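Local coordinates for protein hydrazine synthase subunit beta (Candidatus Kuenenia stuttgartiensis, PDB 5C2V) that forms part of the hydrazine synthase complex, which condenses nitric oxide with ammonium to hydrazine, and may modulate hydroxylamine passage between the gamma and alpha active sites, at residues P15-M20 against P57-V62; H35-V40 against V51-Q56; E182-H187 against T231-K236; I166-D171 against S190-V195; A220-V225 against D247-Y252. All blocks are in the same frame, centred on the assembly; numbering follows the deposited sequence.

From the N terminus, interaction 1 closes a loop of 36 residues by setting the first strand of one propeller blade beside the first strand of the next. Interaction 2 lies within that loop, in the outer hairpin of the same blade, and touches interaction 1 where Pro-57 packs on His-35 and Ser-36. On the opposite side of the chain's centre, interaction 4 opens at 166-171, interaction 3 opens at 182-187, and they close in that order at 190-195 and 231-236, so the two cross; both join the same pair of neighbouring blades. Interaction 5 opens at 220-225, before interaction 3 closes, crosses it, and links two loops at 220-225 and 247-252.

Interaction 1 (P15-M20 against P57-V62); sequences PFHITM and PEASAV
Phe-16 and His-17 pack on Glu-58 and Ala-59 where the innermost strands of two adjacent beta-propeller blades run side by side and nearly parallel, their axes 5.7 Å apart. No hydrogen bond crosses the pair. Each strand bonds instead to the second strand of its own blade, Phe-16 and His-17 to Ser-30, Glu-58 and Ala-59 to Cys-72.

Packing is closest at the N-terminal end. CG of Phe-16 is anti to the backbone N (chi1 -153°). The ring lies against the extended Glu-58 chain, with CD2 3.6 Å from Glu-58 CG. Ring and carboxylate are stacked with their planes 23° apart, and the carboxylate is held by bonds from Trp-98 to OE1 and from Gln-32 and Gln-56 to OE2. His-17 turns a ring face to the neighbouring backbone: Ala-59 CA makes a CH-pi contact 4.1 Å from the ring centroid, 16° off its normal.

Toward the C-terminal end the strands separate, the CA-CA distance growing from 5.7 Å at Phe-16 and Glu-58 to 7.4 Å at Met-20 and Val-62. Partly exposed Thr-19, Met-20 and Val-62 make sparser contacts here. Thr-19 CG2 approaches Ser-60 OG at 3.5 Å, and the same methyl carbon lies 4.1 Å from Val-62 CG2.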
# COMPACT_ATOMS: atom_id res chain seq x y z
N PRO B 15 50.14 -7.38 -27.74
CA PRO B 15 50.54 -6.72 -26.48
C PRO B 15 49.86 -7.30 -25.24
O PRO B 15 48.63 -7.35 -25.17
CB PRO B 15 50.08 -5.27 -26.69
CG PRO B 15 49.87 -5.12 -28.17
CD PRO B 15 49.45 -6.46 -28.66
N PHE B 16 50.66 -7.74 -24.28
CA PHE B 16 50.16 -8.25 -23.01
C PHE B 16 50.14 -7.28 -21.82
O PHE B 16 49.50 -7.56 -20.81
CB PHE B 16 50.99 -9.48 -22.63
CG PHE B 16 50.25 -10.47 -21.77
CD1 PHE B 16 49.27 -11.27 -22.32
CD2 PHE B 16 50.55 -10.59 -20.43
CE1 PHE B 16 48.59 -12.18 -21.53
CE2 PHE B 16 49.88 -11.51 -19.64
CZ PHE B 16 48.90 -12.30 -20.19
N HIS B 17 50.82 -6.15 -21.95
CA HIS B 17 51.02 -5.26 -20.81
C HIS B 17 51.38 -3.86 -21.26
O HIS B 17 51.86 -3.67 -22.38
CB HIS B 17 52.11 -5.83 -19.89
CG HIS B 17 52.23 -5.13 -18.56
ND1 HIS B 17 52.99 -4.00 -18.38
CD2 HIS B 17 51.68 -5.41 -17.36
CE1 HIS B 17 52.90 -3.61 -17.12
NE2 HIS B 17 52.11 -4.45 -16.48
N ILE B 18 51.17 -2.87 -20.40
CA ILE B 18 51.56 -1.51 -20.72
C ILE B 18 51.88 -0.71 -19.46
O ILE B 18 51.30 -0.94 -18.39
CB ILE B 18 50.45 -0.79 -21.54
CG1 ILE B 18 50.99 0.49 -22.18
CG2 ILE B 18 49.22 -0.52 -20.69
CD1 ILE B 18 50.01 1.16 -23.12
N THR B 19 52.82 0.22 -19.58
CA THR B 19 53.16 1.12 -18.48
C THR B 19 53.63 2.45 -19.06
O THR B 19 53.69 2.62 -20.28
CB THR B 19 54.26 0.54 -17.57
OG1 THR B 19 54.50 1.42 -16.47
CG2 THR B 19 55.55 0.34 -18.35
N MET B 20 53.97 3.39 -18.19
CA MET B 20 54.34 4.73 -18.64
C MET B 20 55.44 5.32 -17.77
O MET B 20 55.51 5.05 -16.57
CB MET B 20 53.11 5.64 -18.63
CG MET B 20 53.22 6.86 -19.53
SD MET B 20 51.71 7.84 -19.50
CE MET B 20 51.82 8.68 -21.08
N PRO B 57 57.79 -11.67 -23.10
CA PRO B 57 57.63 -10.72 -22.00
C PRO B 57 56.17 -10.49 -21.61
O PRO B 57 55.37 -10.14 -22.48
CB PRO B 57 58.24 -9.44 -22.57
CG PRO B 57 58.00 -9.55 -24.05
CD PRO B 57 58.14 -11.01 -24.37
N GLU B 58 55.81 -10.70 -20.34
CA GLU B 58 54.49 -10.27 -19.87
C GLU B 58 54.39 -9.02 -18.99
O GLU B 58 53.28 -8.60 -18.66
CB GLU B 58 53.82 -11.46 -19.18
CG GLU B 58 53.54 -12.54 -20.20
CD GLU B 58 52.95 -13.79 -19.62
OE1 GLU B 58 52.90 -13.93 -18.38
OE2 GLU B 58 52.52 -14.64 -20.43
N ALA B 59 55.51 -8.40 -18.63
CA ALA B 59 55.45 -7.25 -17.73
C ALA B 59 56.68 -6.35 -17.81
O ALA B 59 57.75 -6.79 -18.22
CB ALA B 59 55.25 -7.72 -16.29
N SER B 60 56.52 -5.10 -17.39
CA SER B 60 57.63 -4.15 -17.36
C SER B 60 57.44 -3.06 -16.31
O SER B 60 56.32 -2.66 -16.01
CB SER B 60 57.82 -3.52 -18.74
OG SER B 60 56.64 -2.87 -19.18
N ALA B 61 58.55 -2.58 -15.76
CA ALA B 61 58.53 -1.48 -14.79
C ALA B 61 59.63 -0.47 -15.09
O ALA B 61 60.74 -0.84 -15.46
CB ALA B 61 58.67 -2.02 -13.37
N VAL B 62 59.31 0.81 -14.92
CA VAL B 62 60.26 1.88 -15.22
C VAL B 62 60.89 2.43 -13.94
O VAL B 62 60.23 2.57 -12.92
CB VAL B 62 59.57 3.03 -15.98
CG1 VAL B 62 60.60 4.05 -16.47
CG2 VAL B 62 58.77 2.49 -17.15

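Interaction 2 (H35-V40 against V51-Q56); sequences HSVTFV and VAVRVQ
Val-37 N donates to Val-51 O at 2.9 Å, and Val-51 N returns an equally short bond to Val-37 O; the reciprocal pair fixes the register of an antiparallel beta hairpin, the third and fourth strands of a propeller blade. The neighbouring pair, Ser-36 and Ala-52, is non-hydrogen-bonded, its side chains on the face opposite to that of the two valines. The next bond, from Val-53 N to His-35 O, has lengthened to 3.3 Å as the second segment leaves the sheet.

Beyond it, His-35 holds the departing chain with its side chain. CG stands anti to the carbonyl carbon (chi1 -50°), and ND1 accepts from Gln-56 N at 3.0 Å, the donor tilted 24° out of the ring plane. Val-55 lies alongside, pointing the same way, with CG1 3.4 Å from His-35 CE1. At the other end Val-51 CG2 sits over one face of the Phe-39 ring, 4.0 Å from its centroid in a CH-pi contact, while Phe-28 meets that ring edge-to-face.

If ND1 accepts from the backbone N-H of Gln-56 as modelled, it carries no proton, and a neutral imidazole would then have its proton on NE2, which is hydrogen-bonded with Tyr-2 N.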
# COMPACT_ATOMS: atom_id res chain seq x y z
N HIS B 35 57.97 -11.04 -28.56
CA HIS B 35 59.21 -11.22 -27.80
C HIS B 35 60.03 -9.93 -27.76
O HIS B 35 61.26 -9.96 -27.82
CB HIS B 35 60.04 -12.36 -28.40
CG HIS B 35 59.26 -13.62 -28.62
ND1 HIS B 35 59.04 -14.54 -27.62
CD2 HIS B 35 58.63 -14.09 -29.72
CE1 HIS B 35 58.33 -15.54 -28.10
NE2 HIS B 35 58.06 -15.30 -29.37
N SER B 36 59.34 -8.80 -27.65
CA SER B 36 59.98 -7.49 -27.63
C SER B 36 59.12 -6.47 -26.90
O SER B 36 58.04 -6.79 -26.40
CB SER B 36 60.27 -7.02 -29.05
OG SER B 36 59.07 -6.94 -29.81
N VAL B 37 59.61 -5.23 -26.83
CA VAL B 37 58.88 -4.15 -26.18
C VAL B 37 58.78 -2.94 -27.10
O VAL B 37 59.78 -2.44 -27.60
CB VAL B 37 59.55 -3.73 -24.86
CG1 VAL B 37 58.87 -2.49 -24.29
CG2 VAL B 37 59.52 -4.87 -23.85
N THR B 38 57.55 -2.47 -27.32
CA THR B 38 57.31 -1.33 -28.19
C THR B 38 57.35 -0.01 -27.42
O THR B 38 56.71 0.13 -26.38
CB THR B 38 55.94 -1.45 -28.90
OG1 THR B 38 55.89 -2.69 -29.62
CG2 THR B 38 55.74 -0.30 -29.88
N PHE B 39 58.11 0.95 -27.95
CA PHE B 39 58.18 2.28 -27.37
C PHE B 39 57.24 3.23 -28.10
O PHE B 39 57.25 3.28 -29.33
CB PHE B 39 59.61 2.84 -27.42
CG PHE B 39 60.57 2.18 -26.46
CD1 PHE B 39 60.20 1.06 -25.72
CD2 PHE B 39 61.85 2.68 -26.30
CE1 PHE B 39 61.09 0.47 -24.85
CE2 PHE B 39 62.74 2.09 -25.42
CZ PHE B 39 62.36 0.98 -24.69
N VAL B 40 56.43 3.97 -27.36
CA VAL B 40 55.52 4.94 -27.97
C VAL B 40 55.65 6.32 -27.33
O VAL B 40 55.67 6.44 -26.11
CB VAL B 40 54.05 4.47 -27.86
CG1 VAL B 40 53.11 5.50 -28.47
CG2 VAL B 40 53.86 3.12 -28.54
N VAL B 51 62.30 -2.67 -29.00
CA VAL B 51 63.50 -3.22 -28.37
C VAL B 51 63.36 -4.71 -28.10
O VAL B 51 62.44 -5.14 -27.41
CB VAL B 51 63.83 -2.49 -27.05
CG1 VAL B 51 65.07 -3.10 -26.41
CG2 VAL B 51 64.01 -1.00 -27.30
N ALA B 52 64.28 -5.49 -28.64
CA ALA B 52 64.23 -6.94 -28.50
C ALA B 52 64.59 -7.40 -27.09
O ALA B 52 65.58 -6.96 -26.51
CB ALA B 52 65.15 -7.60 -29.51
N VAL B 53 63.76 -8.29 -26.54
CA VAL B 53 64.01 -8.91 -25.25
C VAL B 53 63.92 -10.42 -25.39
O VAL B 53 63.79 -10.94 -26.50
CB VAL B 53 63.03 -8.43 -24.17
CG1 VAL B 53 63.26 -6.96 -23.84
CG2 VAL B 53 61.59 -8.68 -24.61
N ARG B 54 63.98 -11.13 -24.27
CA ARG B 54 63.90 -12.58 -24.28
C ARG B 54 62.47 -13.05 -24.55
O ARG B 54 61.58 -12.25 -24.83
CB ARG B 54 64.40 -13.16 -22.95
CG ARG B 54 65.77 -12.65 -22.53
CD ARG B 54 66.78 -12.73 -23.66
NE ARG B 54 68.10 -12.27 -23.25
CZ ARG B 54 69.08 -11.98 -24.10
NH1 ARG B 54 68.90 -12.11 -25.40
NH2 ARG B 54 70.26 -11.57 -23.63
N VAL B 55 62.27 -14.36 -24.47
CA VAL B 55 61.01 -14.98 -24.88
C VAL B 55 59.82 -14.62 -23.99
O VAL B 55 59.88 -14.74 -22.76
CB VAL B 55 61.15 -16.52 -24.90
CG1 VAL B 55 59.95 -17.16 -25.58
CG2 VAL B 55 62.43 -16.92 -25.61
N GLN B 56 58.74 -14.16 -24.63
CA GLN B 56 57.44 -13.95 -23.99
C GLN B 56 57.43 -12.94 -22.83
O GLN B 56 57.15 -13.31 -21.69
CB GLN B 56 56.90 -15.30 -23.50
CG GLN B 56 55.43 -15.32 -23.15
CD GLN B 56 54.93 -16.71 -22.85
OE1 GLN B 56 55.36 -17.69 -23.47
NE2 GLN B 56 54.03 -16.81 -21.90

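Interaction 3 (E182-H187 against T231-K236); sequences ENRVIH and TIIETK. With BET (trimethyl glycine), chain R.
Arg-184 brings the edge of its guanidinium group against the carbonyls of Glu-234 and Lys-236. Both bonds are modelled short, so their direction is the better evidence. NH2 donates to Lys-236 O along a nearly straight line (166° at the hydrogen), with the oxygen only 6° out of the guanidinium plane. NH1 donates to Glu-234 O at a length that is doubtful. In the same plane, Ile-233 CG2 abuts Arg-184 NH1 at 3.4 Å as the two side chains slide past each other in opposite directions. Farther along, Ile-186 and Thr-231 meet tip to tip, CD1 of the first 4.1 Å from CG2 of the second. Between these two zones Ile-186 CG1 and Ile-233 CD1 make a looser apolar contact at 4.3 Å.

The packing joins two neighbouring propeller blades: the outermost strand of one, 179-186, lies over the third strand of the next, 226-234. Their short axes are 10.0 Å apart and run 153° from parallel, a spacing that side chains must fill. Arg-184 spans it because its chain is extended from CG to NE.

In the second shell, Glu-182 OE2 forms a salt bridge with Arg-184 NE, weak as a hydrogen bond at 3.3 Å. Thr-231 OG1 is bonded to His-208 NE2, and Thr-235 OG1 to Gly-201 O. At the strand's end His-187 belongs to the trimethyl glycine pocket: its CB lies 3.5 Å from the ligand's OXT and its CD2 3.8 Å from the methyl C3. Arg-243, another residue of the pocket, bonds His-187 O through NH1 and the ligand through NH2.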
# COMPACT_ATOMS: atom_id res chain seq x y z
N GLU B 182 51.75 -10.66 7.47
CA GLU B 182 50.35 -11.07 7.52
C GLU B 182 49.86 -11.64 6.19
O GLU B 182 50.36 -11.26 5.13
CB GLU B 182 49.47 -9.89 7.94
CG GLU B 182 48.06 -10.27 8.38
CD GLU B 182 47.23 -9.07 8.78
OE1 GLU B 182 46.26 -9.24 9.55
OE2 GLU B 182 47.54 -7.95 8.32
N ASN B 183 48.89 -12.54 6.25
CA ASN B 183 48.25 -13.08 5.06
C ASN B 183 46.73 -12.95 5.14
O ASN B 183 46.11 -13.49 6.06
CB ASN B 183 48.64 -14.54 4.85
CG ASN B 183 47.87 -15.20 3.73
OD1 ASN B 183 48.20 -15.05 2.56
ND2 ASN B 183 46.83 -15.95 4.09
N ARG B 184 46.13 -12.25 4.18
CA ARG B 184 44.69 -12.04 4.21
C ARG B 184 43.98 -12.74 3.06
O ARG B 184 44.27 -12.50 1.89
CB ARG B 184 44.37 -10.54 4.17
CG ARG B 184 44.76 -9.81 5.45
CD ARG B 184 44.34 -8.36 5.41
NE ARG B 184 44.74 -7.64 6.61
CZ ARG B 184 44.57 -6.34 6.80
NH1 ARG B 184 43.99 -5.60 5.86
NH2 ARG B 184 44.97 -5.77 7.93
N VAL B 185 43.04 -13.61 3.41
CA VAL B 185 42.35 -14.44 2.43
C VAL B 185 41.11 -13.77 1.85
O VAL B 185 40.26 -13.26 2.58
CB VAL B 185 41.93 -15.79 3.07
CG1 VAL B 185 40.96 -16.53 2.17
CG2 VAL B 185 43.15 -16.64 3.37
N ILE B 186 41.02 -13.76 0.52
CA ILE B 186 39.78 -13.36 -0.14
C ILE B 186 38.96 -14.61 -0.38
O ILE B 186 39.34 -15.47 -1.18
CB ILE B 186 40.04 -12.64 -1.49
CG1 ILE B 186 40.90 -11.40 -1.28
CG2 ILE B 186 38.73 -12.28 -2.16
CD1 ILE B 186 41.20 -10.65 -2.57
N HIS B 187 37.84 -14.72 0.32
CA HIS B 187 37.06 -15.95 0.28
C HIS B 187 36.28 -16.09 -1.02
O HIS B 187 35.74 -15.10 -1.54
CB HIS B 187 36.11 -16.02 1.48
CG HIS B 187 36.78 -16.44 2.75
ND1 HIS B 187 37.75 -15.68 3.37
CD2 HIS B 187 36.62 -17.54 3.52
CE1 HIS B 187 38.16 -16.30 4.46
NE2 HIS B 187 37.49 -17.43 4.58
N THR B 231 37.85 -6.31 -5.16
CA THR B 231 37.90 -6.33 -3.70
C THR B 231 38.79 -5.23 -3.14
O THR B 231 39.95 -5.09 -3.54
CB THR B 231 38.39 -7.70 -3.18
OG1 THR B 231 37.41 -8.70 -3.48
CG2 THR B 231 38.60 -7.65 -1.67
N ILE B 232 38.23 -4.46 -2.21
CA ILE B 232 38.98 -3.41 -1.53
C ILE B 232 39.37 -3.86 -0.13
O ILE B 232 38.50 -4.19 0.69
CB ILE B 232 38.16 -2.11 -1.43
CG1 ILE B 232 37.58 -1.73 -2.80
CG2 ILE B 232 39.01 -0.98 -0.86
CD1 ILE B 232 38.63 -1.48 -3.85
N ILE B 233 40.67 -3.89 0.14
CA ILE B 233 41.17 -4.30 1.45
C ILE B 233 41.78 -3.12 2.19
O ILE B 233 42.63 -2.41 1.65
CB ILE B 233 42.22 -5.43 1.32
CG1 ILE B 233 41.57 -6.70 0.77
CG2 ILE B 233 42.87 -5.71 2.67
CD1 ILE B 233 42.53 -7.87 0.66
N GLU B 234 41.35 -2.92 3.43
CA GLU B 234 41.88 -1.84 4.26
C GLU B 234 43.22 -2.26 4.86
O GLU B 234 43.31 -3.26 5.57
CB GLU B 234 40.88 -1.47 5.36
CG GLU B 234 39.60 -0.85 4.82
CD GLU B 234 38.57 -0.60 5.90
OE1 GLU B 234 38.59 -1.31 6.93
OE2 GLU B 234 37.73 0.31 5.72
N THR B 235 44.26 -1.48 4.57
CA THR B 235 45.63 -1.86 4.90
C THR B 235 45.94 -1.78 6.39
O THR B 235 47.00 -2.24 6.83
CB THR B 235 46.63 -0.99 4.14
OG1 THR B 235 46.57 0.36 4.63
CG2 THR B 235 46.32 -0.99 2.65
N LYS B 236 45.04 -1.19 7.17
CA LYS B 236 45.22 -1.11 8.61
C LYS B 236 45.10 -2.50 9.23
O LYS B 236 44.50 -3.40 8.62
CB LYS B 236 44.20 -0.16 9.24
CG LYS B 236 42.74 -0.61 9.13
CD LYS B 236 41.81 0.41 9.79
CE LYS B 236 40.35 -0.02 9.70
NZ LYS B 236 39.44 0.97 10.35
N BET R . 32.05 -18.08 4.04
CA BET R . 32.55 -17.85 2.62
C BET R . 32.23 -16.32 2.16
O BET R . 31.37 -16.24 1.26
OXT BET R . 32.89 -15.44 2.77
C1 BET R . 31.75 -19.55 4.26
C2 BET R . 30.76 -17.30 4.31
C3 BET R . 33.12 -17.70 5.05

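Interaction 4 (I166-D171 against S190-V195); sequences INRSVD and SNLRDV
Arg-168 reaches Ser-190 and Leu-192 by leaving its strand with CG anti to the carbonyl carbon (chi1 -62°) and continuing extended to NE; Leu-192 likewise carries CG anti to its own carbonyl carbon, and the two side chains meet at a slant. Leu-192 CD1 rests on the aliphatic part of the arginine, 3.7 Å from CB and 3.8 Å from CD. Its other methyl, CD2, is 3.9 Å from Ser-169 O. Farther out, Arg-168 NE comes to 3.3 Å from Ser-190 CA. One guanidinium face then lies over the backbone, with Asn-191 N 3.8 Å above the plane toward the rim.

No hydrogen bond links the two segments. Residues 168-171 begin the third strand of one propeller blade, and 190-195 form the weakly bonded start of the innermost strand of the next. Their short axes stand 8.7 Å apart at 30°, so the bridging is done by side chains.

Asp-161 meets both arginines, OD1 in a salt bridge with Arg-168 NH1 and OD2 in one with Arg-193 NH2. Arg-193 NH1 has a second partner, Glu-69 of the gamma subunit. With Arg-168 NH1 and Arg-193 NH2 only 5.9 Å apart, the two carboxylates probably offset the repulsion between buried like charges at the subunit interface.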
# COMPACT_ATOMS: atom_id res chain seq x y z
N ILE B 166 40.02 -22.40 -3.71
CA ILE B 166 38.85 -21.53 -3.64
C ILE B 166 39.18 -20.26 -2.87
O ILE B 166 38.77 -19.16 -3.24
CB ILE B 166 37.66 -22.23 -2.97
CG1 ILE B 166 37.19 -23.39 -3.85
CG2 ILE B 166 36.52 -21.26 -2.74
CD1 ILE B 166 36.11 -24.19 -3.22
N ASN B 167 39.95 -20.41 -1.80
CA ASN B 167 40.34 -19.26 -1.01
C ASN B 167 41.75 -18.84 -1.40
O ASN B 167 42.72 -19.52 -1.09
CB ASN B 167 40.26 -19.57 0.49
CG ASN B 167 39.05 -20.40 0.85
OD1 ASN B 167 37.97 -19.87 1.13
ND2 ASN B 167 39.22 -21.72 0.84
N ARG B 168 41.83 -17.70 -2.08
CA ARG B 168 43.09 -17.20 -2.58
C ARG B 168 43.40 -15.90 -1.85
O ARG B 168 42.51 -15.10 -1.60
CB ARG B 168 43.03 -16.99 -4.10
CG ARG B 168 42.77 -18.28 -4.87
CD ARG B 168 42.77 -18.06 -6.38
NE ARG B 168 42.16 -19.17 -7.10
CZ ARG B 168 42.70 -19.76 -8.16
NH1 ARG B 168 43.86 -19.35 -8.64
NH2 ARG B 168 42.07 -20.77 -8.75
N SER B 169 44.67 -15.71 -1.50
CA SER B 169 45.02 -14.69 -0.53
C SER B 169 45.98 -13.62 -1.04
O SER B 169 46.41 -13.64 -2.20
CB SER B 169 45.61 -15.35 0.71
OG SER B 169 46.74 -16.14 0.37
N VAL B 170 46.29 -12.69 -0.15
CA VAL B 170 47.24 -11.62 -0.41
C VAL B 170 48.24 -11.56 0.74
O VAL B 170 47.85 -11.55 1.91
CB VAL B 170 46.54 -10.26 -0.56
CG1 VAL B 170 47.56 -9.14 -0.73
CG2 VAL B 170 45.58 -10.28 -1.74
N ASP B 171 49.52 -11.54 0.40
CA ASP B 171 50.58 -11.47 1.39
C ASP B 171 51.08 -10.05 1.61
O ASP B 171 51.23 -9.28 0.66
CB ASP B 171 51.76 -12.36 0.99
CG ASP B 171 51.59 -13.80 1.45
OD1 ASP B 171 50.80 -14.03 2.38
OD2 ASP B 171 52.26 -14.69 0.88
N SER B 190 38.95 -16.49 -7.42
CA SER B 190 39.82 -17.16 -8.37
C SER B 190 40.34 -16.15 -9.38
O SER B 190 39.75 -15.08 -9.54
CB SER B 190 39.08 -18.30 -9.08
OG SER B 190 38.09 -17.80 -9.96
N ASN B 191 41.43 -16.49 -10.06
CA ASN B 191 41.98 -15.64 -11.11
C ASN B 191 42.32 -14.22 -10.68
O ASN B 191 41.81 -13.26 -11.26
CB ASN B 191 41.02 -15.58 -12.30
CG ASN B 191 40.66 -16.95 -12.84
OD1 ASN B 191 41.48 -17.86 -12.84
ND2 ASN B 191 39.43 -17.09 -13.32
N LEU B 192 43.16 -14.05 -9.66
CA LEU B 192 43.49 -12.69 -9.25
C LEU B 192 44.50 -12.15 -10.26
O LEU B 192 45.63 -12.65 -10.33
CB LEU B 192 44.09 -12.66 -7.84
CG LEU B 192 43.32 -12.92 -6.55
CD1 LEU B 192 42.55 -14.24 -6.57
CD2 LEU B 192 44.28 -12.90 -5.38
N ARG B 193 44.10 -11.15 -11.03
CA ARG B 193 44.98 -10.62 -12.07
C ARG B 193 45.80 -9.36 -11.75
O ARG B 193 46.74 -9.04 -12.49
CB ARG B 193 44.14 -10.35 -13.31
CG ARG B 193 43.53 -11.60 -13.93
CD ARG B 193 44.61 -12.49 -14.50
NE ARG B 193 44.72 -13.74 -13.75
CZ ARG B 193 44.26 -14.91 -14.18
NH1 ARG B 193 43.66 -15.00 -15.36
NH2 ARG B 193 44.40 -15.98 -13.41
N ASP B 194 45.47 -8.65 -10.68
CA ASP B 194 46.19 -7.41 -10.36
C ASP B 194 46.00 -6.96 -8.91
O ASP B 194 45.06 -7.38 -8.24
CB ASP B 194 45.76 -6.30 -11.32
CG ASP B 194 46.87 -5.30 -11.58
OD1 ASP B 194 47.85 -5.26 -10.80
OD2 ASP B 194 46.77 -4.55 -12.58
N VAL B 195 46.90 -6.11 -8.44
CA VAL B 195 46.70 -5.41 -7.17
C VAL B 195 47.24 -3.98 -7.24
O VAL B 195 48.36 -3.75 -7.71
CB VAL B 195 47.37 -6.16 -6.00
CG1 VAL B 195 48.79 -6.59 -6.37
CG2 VAL B 195 47.36 -5.32 -4.73

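Interaction 5 (A220-V225 against D247-Y252); sequences AENGQV and DDLNNY
The Tyr-252 ring presents its edge to Asn-222, whose backbone C lies near the ring plane, while Asp-248 O stands 3.8 Å above one face, toward the rim. Two loops of the beta-propeller meet here: 220-225, between the second and third strands of a blade, and 247-252, which leads from that blade's last strand to the next blade.

Gly-223 N approaches the ring obliquely and gives Tyr-252 OH a weak bond, 2.9 Å long but bent to 116° at the hydrogen. Tyr-252 CE2 is also 3.9 Å from Gly-223 CA. Glycine suits the left-handed backbone there (phi 53°), in a turn where Gln-224 N bonds weakly to Glu-221 O.

The Asn-222 amide packs across Leu-249, whose CG is anti to the backbone N (chi1 179°); Leu-249 CD1 touches Asn-222 ND2 at 3.5 Å. That ND2 donates to Arg-567 O of the alpha subunit, and Gln-58 of the gamma subunit packs on Tyr-252, so the paired loops sit where all three kinds of subunit meet.

Asn-222 N lies near Tyr-252 OH at an angle too poor for a bond. Asn-222 N instead donates to a water at 2.9 Å, which donates in turn to Leu-249 O at 3.1 Å.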
# COMPACT_ATOMS: atom_id res chain seq x y z
N ALA B 220 23.11 -19.73 -16.98
CA ALA B 220 24.08 -18.64 -16.94
C ALA B 220 23.59 -17.41 -16.18
O ALA B 220 24.34 -16.46 -15.98
CB ALA B 220 24.49 -18.26 -18.35
N GLU B 221 22.33 -17.43 -15.76
CA GLU B 221 21.70 -16.22 -15.21
C GLU B 221 22.06 -15.96 -13.76
O GLU B 221 22.36 -16.89 -13.00
CB GLU B 221 20.18 -16.29 -15.37
CG GLU B 221 19.68 -16.07 -16.79
CD GLU B 221 19.67 -17.34 -17.62
OE1 GLU B 221 20.35 -18.31 -17.24
OE2 GLU B 221 18.99 -17.36 -18.67
N ASN B 222 22.02 -14.69 -13.38
CA ASN B 222 22.30 -14.25 -12.01
C ASN B 222 23.65 -14.74 -11.50
O ASN B 222 23.81 -15.01 -10.31
CB ASN B 222 21.19 -14.72 -11.07
CG ASN B 222 19.92 -13.89 -11.21
OD1 ASN B 222 19.18 -14.02 -12.18
ND2 ASN B 222 19.66 -13.04 -10.22
N GLY B 223 24.62 -14.86 -12.41
CA GLY B 223 25.96 -15.31 -12.06
C GLY B 223 26.00 -16.62 -11.31
O GLY B 223 26.68 -16.74 -10.29
N GLN B 224 25.28 -17.62 -11.81
CA GLN B 224 25.19 -18.92 -11.14
C GLN B 224 26.54 -19.64 -11.13
O GLN B 224 26.84 -20.39 -10.20
CB GLN B 224 24.14 -19.80 -11.81
CG GLN B 224 24.01 -21.17 -11.16
CD GLN B 224 23.59 -22.25 -12.12
OE1 GLN B 224 22.90 -21.99 -13.10
NE2 GLN B 224 24.02 -23.48 -11.86
N VAL B 225 27.33 -19.42 -12.16
CA VAL B 225 28.63 -20.07 -12.27
C VAL B 225 29.74 -19.11 -11.84
O VAL B 225 30.43 -19.35 -10.85
CB VAL B 225 28.90 -20.57 -13.70
CG1 VAL B 225 30.27 -21.24 -13.78
CG2 VAL B 225 27.81 -21.54 -14.13
N ASP B 247 29.34 -6.51 -11.81
CA ASP B 247 28.35 -6.92 -12.81
C ASP B 247 26.97 -6.29 -12.64
O ASP B 247 26.52 -6.04 -11.52
CB ASP B 247 28.20 -8.44 -12.81
CG ASP B 247 29.52 -9.17 -12.98
OD1 ASP B 247 30.32 -8.76 -13.85
OD2 ASP B 247 29.75 -10.15 -12.25
N ASP B 248 26.29 -6.05 -13.76
CA ASP B 248 24.86 -5.79 -13.75
C ASP B 248 24.14 -7.13 -13.70
O ASP B 248 24.78 -8.18 -13.70
CB ASP B 248 24.42 -4.99 -14.98
CG ASP B 248 25.07 -3.61 -15.05
OD1 ASP B 248 25.48 -3.10 -13.99
OD2 ASP B 248 25.15 -3.05 -16.16
N LEU B 249 22.81 -7.10 -13.66
CA LEU B 249 22.05 -8.34 -13.67
C LEU B 249 22.23 -9.06 -15.00
O LEU B 249 22.60 -10.23 -15.03
CB LEU B 249 20.56 -8.07 -13.42
CG LEU B 249 19.66 -9.31 -13.43
CD1 LEU B 249 19.99 -10.22 -12.26
CD2 LEU B 249 18.19 -8.91 -13.41
N ASN B 250 21.94 -8.36 -16.09
CA ASN B 250 22.10 -8.91 -17.43
C ASN B 250 23.40 -8.52 -18.13
O ASN B 250 23.62 -8.90 -19.28
CB ASN B 250 20.89 -8.52 -18.28
CG ASN B 250 19.58 -9.03 -17.71
OD1 ASN B 250 19.20 -10.17 -17.93
ND2 ASN B 250 18.89 -8.18 -16.95
N ASN B 251 24.26 -7.76 -17.46
CA ASN B 251 25.54 -7.34 -18.05
C ASN B 251 26.71 -7.59 -17.10
O ASN B 251 26.77 -7.04 -16.01
CB ASN B 251 25.48 -5.87 -18.44
CG ASN B 251 26.50 -5.51 -19.52
OD1 ASN B 251 27.55 -6.13 -19.63
ND2 ASN B 251 26.17 -4.50 -20.32
N TYR B 252 27.65 -8.42 -17.54
CA TYR B 252 28.77 -8.84 -16.70
C TYR B 252 30.09 -8.37 -17.28
O TYR B 252 30.21 -8.20 -18.50
CB TYR B 252 28.78 -10.36 -16.53
CG TYR B 252 27.57 -10.91 -15.81
CD1 TYR B 252 26.32 -10.95 -16.43
CD2 TYR B 252 27.67 -11.42 -14.52
CE1 TYR B 252 25.22 -11.45 -15.78
CE2 TYR B 252 26.57 -11.92 -13.86
CZ TYR B 252 25.34 -11.93 -14.50
OH TYR B 252 24.24 -12.43 -13.85
O HOH W 1 21.10 -12.87 -15.48